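PDB 5XZT: hydroxynitrile lyase from Passiflora edulis, which catalyses the cleavage of cyanohydrins into a carbonyl compound and hydrogen cyanide, as a homodimer of subunits with a stress-responsive A/B barrel (Dabb) domain. Local coordinates for the interface of chains A and B. Numbering follows the deposited sequence. Chains: chain A/B, Hydroxynitrile lyase.

Contact 1: the interface of chains A and B. Residues chain A 48-50, 58, 64; chain B 100-102.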
# COMPACT_ATOMS: atom_id res chain seq x y z
N THR A 48 9.12 -6.34 -2.91
CA THR A 48 9.62 -6.57 -1.57
C THR A 48 10.14 -5.26 -1.01
O THR A 48 10.74 -4.45 -1.73
CB THR A 48 10.74 -7.63 -1.53
OG1 THR A 48 11.70 -7.35 -2.55
CG2 THR A 48 10.17 -9.01 -1.78
N ASP A 49 9.88 -5.05 0.27
CA ASP A 49 10.38 -3.88 0.95
C ASP A 49 11.90 -3.75 0.80
O ASP A 49 12.65 -4.72 0.90
CB ASP A 49 9.97 -3.82 2.42
CG ASP A 49 10.48 -2.56 3.11
OD1 ASP A 49 9.95 -1.45 2.82
OD2 ASP A 49 11.45 -2.67 3.90
N LEU A 50 12.33 -2.51 0.57
CA LEU A 50 13.71 -2.20 0.26
C LEU A 50 14.66 -2.20 1.45
O LEU A 50 15.87 -2.13 1.26
CB LEU A 50 13.80 -0.86 -0.48
CG LEU A 50 13.41 -0.97 -1.95
CD1 LEU A 50 13.08 0.42 -2.47
CD2 LEU A 50 14.52 -1.62 -2.77
N ALA A 58 8.70 -0.47 8.01
CA ALA A 58 7.90 -1.58 7.46
C ALA A 58 7.36 -2.52 8.53
O ALA A 58 6.48 -3.35 8.24
CB ALA A 58 8.69 -2.35 6.42
N ALA A 64 4.57 -6.13 -0.59
CA ALA A 64 3.40 -5.31 -0.92
C ALA A 64 2.83 -5.78 -2.25
O ALA A 64 3.58 -6.21 -3.14
CB ALA A 64 3.77 -3.84 -0.99
N VAL B 100 5.04 1.76 6.63
CA VAL B 100 5.52 2.26 5.35
C VAL B 100 6.33 1.18 4.67
O VAL B 100 7.25 0.62 5.26
CB VAL B 100 6.44 3.49 5.51
CG1 VAL B 100 6.84 4.05 4.15
CG2 VAL B 100 5.79 4.57 6.36
N LEU B 101 5.98 0.88 3.41
CA LEU B 101 6.80 0.03 2.57
C LEU B 101 7.26 0.78 1.34
O LEU B 101 6.51 1.57 0.78
CB LEU B 101 6.08 -1.25 2.15
CG LEU B 101 6.30 -2.45 3.06
CD1 LEU B 101 5.51 -2.25 4.34
CD2 LEU B 101 5.90 -3.75 2.39
N ASN B 102 8.51 0.55 0.96
CA ASN B 102 9.08 1.06 -0.26
C ASN B 102 9.49 -0.15 -1.06
O ASN B 102 10.20 -0.98 -0.54
CB ASN B 102 10.31 1.91 0.05
CG ASN B 102 9.96 3.18 0.78
OD1 ASN B 102 9.38 4.09 0.19
ND2 ASN B 102 10.30 3.25 2.06
O HOH W 1 11.35 0.71 3.26
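A:Asp49 and A:Leu50 meet the backbone of B:Asn102, on strand 98-104 of the other subunit. The protein is a Dabb-family homodimer; this chain is the Dabb-domain part, from a mutant depleted of its C-terminal peptide. Here the final strand of one subunit adds on to the loop after strand 44-48 of the other. The carboxylate oxygen OD1 of A:Asp49 accepts a bond from B:Asn102 N at 3.1 Å. It is nearly straight, 168° at the hydrogen, and the N-H points almost down the C-O bond of the acid. One residue on, A:Leu50 N donates to B:Asn102 O at 2.8 Å. B:Asn102 thus uses both its backbone N-H and its C=O toward the A:Asp49-A:Leu50 loop. Water 1 adds a bridge, 2.6 Å from A:Asp49 OD1 and 3.0 Å from the amide nitrogen ND2 of B:Asn102. Apolar groups flank the polar core. A:Leu50 CD1 lies 4.0 Å from B:Asn102 CB. B:Leu101 splits its branches, CD1 at 3.8 Å from A:Ala58 CB and CD2 toward A:Ala64 CB. The side chains of B:Leu101 and A:Asp49 cross at a slant, CG of the leucine near CB of the acid. The carboxylate reaches toward chain B because CG of A:Asp49 stands anti to the backbone N (chi1 -179°).

Contact 2: the interface of chains A and B. Residues chain A 100-103; chain B 48-50, 58.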
# COMPACT_ATOMS: atom_id res chain seq x y z
N VAL A 100 -4.57 -5.16 4.99
CA VAL A 100 -5.16 -4.86 3.69
C VAL A 100 -6.01 -3.60 3.80
O VAL A 100 -6.85 -3.51 4.67
CB VAL A 100 -6.04 -6.02 3.20
CG1 VAL A 100 -6.54 -5.75 1.79
CG2 VAL A 100 -5.27 -7.34 3.26
N LEU A 101 -5.80 -2.64 2.89
CA LEU A 101 -6.69 -1.49 2.79
C LEU A 101 -7.31 -1.46 1.41
O LEU A 101 -6.68 -1.81 0.40
CB LEU A 101 -5.98 -0.17 3.10
CG LEU A 101 -5.95 0.22 4.59
CD1 LEU A 101 -4.92 -0.60 5.33
CD2 LEU A 101 -5.66 1.70 4.75
N ASN A 102 -8.57 -1.04 1.38
CA ASN A 102 -9.33 -0.84 0.14
C ASN A 102 -9.84 0.58 0.18
O ASN A 102 -10.47 0.96 1.15
CB ASN A 102 -10.51 -1.80 0.11
CG ASN A 102 -10.09 -3.22 -0.06
OD1 ASN A 102 -9.63 -3.60 -1.13
ND2 ASN A 102 -10.25 -4.03 0.98
N TYR A 103 -9.57 1.36 -0.86
CA TYR A 103 -9.95 2.78 -0.82
C TYR A 103 -10.20 3.37 -2.19
O TYR A 103 -9.57 2.98 -3.18
CB TYR A 103 -8.89 3.62 -0.09
CG TYR A 103 -7.50 3.48 -0.65
CD1 TYR A 103 -6.69 2.42 -0.26
CD2 TYR A 103 -6.98 4.42 -1.54
CE1 TYR A 103 -5.41 2.28 -0.75
CE2 TYR A 103 -5.68 4.29 -2.04
CZ TYR A 103 -4.91 3.20 -1.63
OH TYR A 103 -3.63 3.02 -2.07
N THR B 48 -9.22 6.74 2.12
CA THR B 48 -9.62 6.16 3.40
C THR B 48 -10.12 4.73 3.20
O THR B 48 -10.85 4.45 2.25
CB THR B 48 -10.71 7.01 4.08
OG1 THR B 48 -11.79 7.26 3.17
CG2 THR B 48 -10.14 8.34 4.52
N ASP B 49 -9.73 3.84 4.11
CA ASP B 49 -10.19 2.47 4.05
C ASP B 49 -11.71 2.38 4.08
O ASP B 49 -12.37 3.11 4.84
CB ASP B 49 -9.63 1.62 5.20
CG ASP B 49 -10.09 0.19 5.12
OD1 ASP B 49 -9.69 -0.50 4.16
OD2 ASP B 49 -10.89 -0.24 6.00
N LEU B 50 -12.25 1.49 3.25
CA LEU B 50 -13.68 1.34 3.08
C LEU B 50 -14.37 0.62 4.21
O LEU B 50 -15.59 0.66 4.30
CB LEU B 50 -14.00 0.65 1.76
CG LEU B 50 -13.79 1.61 0.59
CD1 LEU B 50 -13.65 0.82 -0.71
CD2 LEU B 50 -14.91 2.63 0.49
N ALA B 58 -7.92 -4.37 7.81
CA ALA B 58 -7.17 -3.11 7.90
C ALA B 58 -6.47 -2.93 9.26
O ALA B 58 -5.66 -2.04 9.40
CB ALA B 58 -8.09 -1.93 7.62
O HOH W 2 -11.17 -2.76 3.55
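This is a homodimer interface in which a strand's backbone is met by a loop's carboxylate and backbone N-H. It joins the last strand of chain A, 97-104, to the loop after strand 44-48 of chain B. An antiparallel beta bridge pairs A:Tyr103 with B:Asp49. B:Asp49 OD1 accepts the backbone N-H of A:Asn102 at 3.0 Å, almost straight (172° at the hydrogen). B:Leu50 N gives its hydrogen to A:Asn102 O at 2.8 Å, a more bent bond (140°) that nevertheless meets the oxygen nearly head-on. Water 2 sits 2.8 Å from B:Asp49 OD1 and 3.0 Å from ND2, the side-chain amide nitrogen of A:Asn102. The same carboxylate oxygen therefore serves both the chain and the water. The A:Leu101 side chain crosses B:Asp49 at about a right angle, with CG 4.0 Å from the acid's CB. CB of A:Tyr103 lies against the backbone carbonyl of B:Thr48, 3.2 Å from its O. With an alanine at B:Asp49, the N-H of A:Asn102 would probably lose its acceptor across the interface, and water 2 would lose an anchor. The site fastens the last strand of one subunit to a loop of its partner and so helps hold the dimer together.

Contact 3: the interface of chains A and B. Residues chain A 12, 49, 61-64; chain B 101, 103.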
# COMPACT_ATOMS: atom_id res chain seq x y z
N PHE A 12 -0.24 -5.68 2.41
CA PHE A 12 1.11 -5.91 2.93
C PHE A 12 1.09 -7.26 3.66
O PHE A 12 0.15 -7.54 4.39
CB PHE A 12 1.52 -4.86 3.96
CG PHE A 12 1.70 -3.46 3.45
CD1 PHE A 12 1.83 -3.14 2.11
CD2 PHE A 12 1.78 -2.43 4.38
CE1 PHE A 12 2.00 -1.82 1.71
CE2 PHE A 12 1.97 -1.11 4.00
CZ PHE A 12 2.09 -0.81 2.65
N ASP A 49 9.88 -5.05 0.27
CA ASP A 49 10.38 -3.88 0.95
C ASP A 49 11.90 -3.75 0.80
O ASP A 49 12.65 -4.72 0.90
CB ASP A 49 9.97 -3.82 2.42
CG ASP A 49 10.48 -2.56 3.11
OD1 ASP A 49 9.95 -1.45 2.82
OD2 ASP A 49 11.45 -2.67 3.90
N PHE A 61 6.67 -6.24 7.90
CA PHE A 61 6.07 -6.61 6.61
C PHE A 61 7.16 -6.61 5.54
O PHE A 61 8.02 -5.73 5.51
CB PHE A 61 4.92 -5.68 6.24
CG PHE A 61 3.75 -5.77 7.17
CD1 PHE A 61 2.79 -6.76 7.00
CD2 PHE A 61 3.60 -4.87 8.22
CE1 PHE A 61 1.71 -6.85 7.86
CE2 PHE A 61 2.52 -4.96 9.09
CZ PHE A 61 1.57 -5.95 8.91
N THR A 62 7.14 -7.62 4.69
CA THR A 62 8.19 -7.82 3.69
C THR A 62 7.76 -7.60 2.25
O THR A 62 8.61 -7.35 1.40
CB THR A 62 8.77 -9.23 3.80
OG1 THR A 62 7.73 -10.21 3.66
CG2 THR A 62 9.46 -9.42 5.18
N HIS A 63 6.47 -7.77 1.98
CA HIS A 63 5.92 -7.75 0.62
C HIS A 63 4.71 -6.81 0.55
O HIS A 63 3.90 -6.73 1.49
CB HIS A 63 5.43 -9.14 0.24
CG HIS A 63 6.51 -10.13 -0.03
ND1 HIS A 63 7.30 -10.67 0.96
CD2 HIS A 63 6.88 -10.74 -1.19
CE1 HIS A 63 8.15 -11.53 0.42
NE2 HIS A 63 7.91 -11.60 -0.88
N ALA A 64 4.57 -6.13 -0.59
CA ALA A 64 3.40 -5.31 -0.92
C ALA A 64 2.83 -5.78 -2.25
O ALA A 64 3.58 -6.21 -3.14
CB ALA A 64 3.77 -3.84 -0.99
N LEU B 101 5.98 0.88 3.41
CA LEU B 101 6.80 0.03 2.57
C LEU B 101 7.26 0.78 1.34
O LEU B 101 6.51 1.57 0.78
CB LEU B 101 6.08 -1.25 2.15
CG LEU B 101 6.30 -2.45 3.06
CD1 LEU B 101 5.51 -2.25 4.34
CD2 LEU B 101 5.90 -3.75 2.39
N TYR B 103 9.06 -0.24 -2.31
CA TYR B 103 9.41 -1.39 -3.14
C TYR B 103 9.62 -1.03 -4.60
O TYR B 103 8.99 -0.11 -5.13
CB TYR B 103 8.36 -2.51 -2.99
CG TYR B 103 7.02 -2.27 -3.66
CD1 TYR B 103 5.96 -1.67 -2.99
CD2 TYR B 103 6.82 -2.70 -4.97
CE1 TYR B 103 4.73 -1.49 -3.62
CE2 TYR B 103 5.62 -2.53 -5.59
CZ TYR B 103 4.59 -1.93 -4.95
OH TYR B 103 3.43 -1.80 -5.67
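B:Leu101 inserts its side chain among A:Phe12, A:Phe61 and A:Ala64 and hides 75 Å² of its surface against chain A. CD1 of B:Leu101 lies over one face of A:Phe12, 3.8 Å from the ring centroid, in a CH-pi contact. The methyl is offset toward the rim, over CD2 and CE2. The two side chains run past each other in opposite directions. A:Phe12 has CG anti to its carbonyl carbon (chi1 -67°), which points the ring toward the leucine, and chi2 of -16° turns its face to the methyl.

Other van der Waals contacts flank the leucine. CB of A:Phe61 touches the same methyl, CD1, at 4.0 Å, so its CB and the A:Phe12 ring both bear on this branch. The other branch, CD2, lies against the backbone of A:His63, 3.7 Å from its carbonyl O. The methyl of A:Ala64 also meets the ring of B:Tyr103, 3.7 Å from CE1 and close to CD1 as well. A:Asp49 also borders the leucine.

Within chain A, A:Thr62 OG1 and the ring nitrogen ND1 of A:His63 form a hydrogen bond of 2.8 Å, with the hydroxyl in the plane of the imidazole at its edge. This bond is likely to limit turning of the histidine ring.

In the fold, strand 98-104 of chain B sets the leucine against strands 7-15 and 63-69 of chain A, beside the antiparallel bridge of A:Asp49 with B:Tyr103.

Contacts 1 and 2 are largely symmetry mates in the two-fold dimer, with the chains exchanged and their C-alpha centres about 17 Å apart. Contact 3 belongs with contact 1: their centres are about 3 Å apart, and they share A:Asp49, A:Ala64 and B:Leu101. Contact 2 lies about 16 Å from contact 3. In contact 1 the final strand of chain B gives polar backbone atoms to the loop of chain A, while contact 3 takes a leucine from the same strand into an apolar pocket. By symmetry each subunit both offers its strand and receives its partner's, so the same kind of contact is made twice across the dimer.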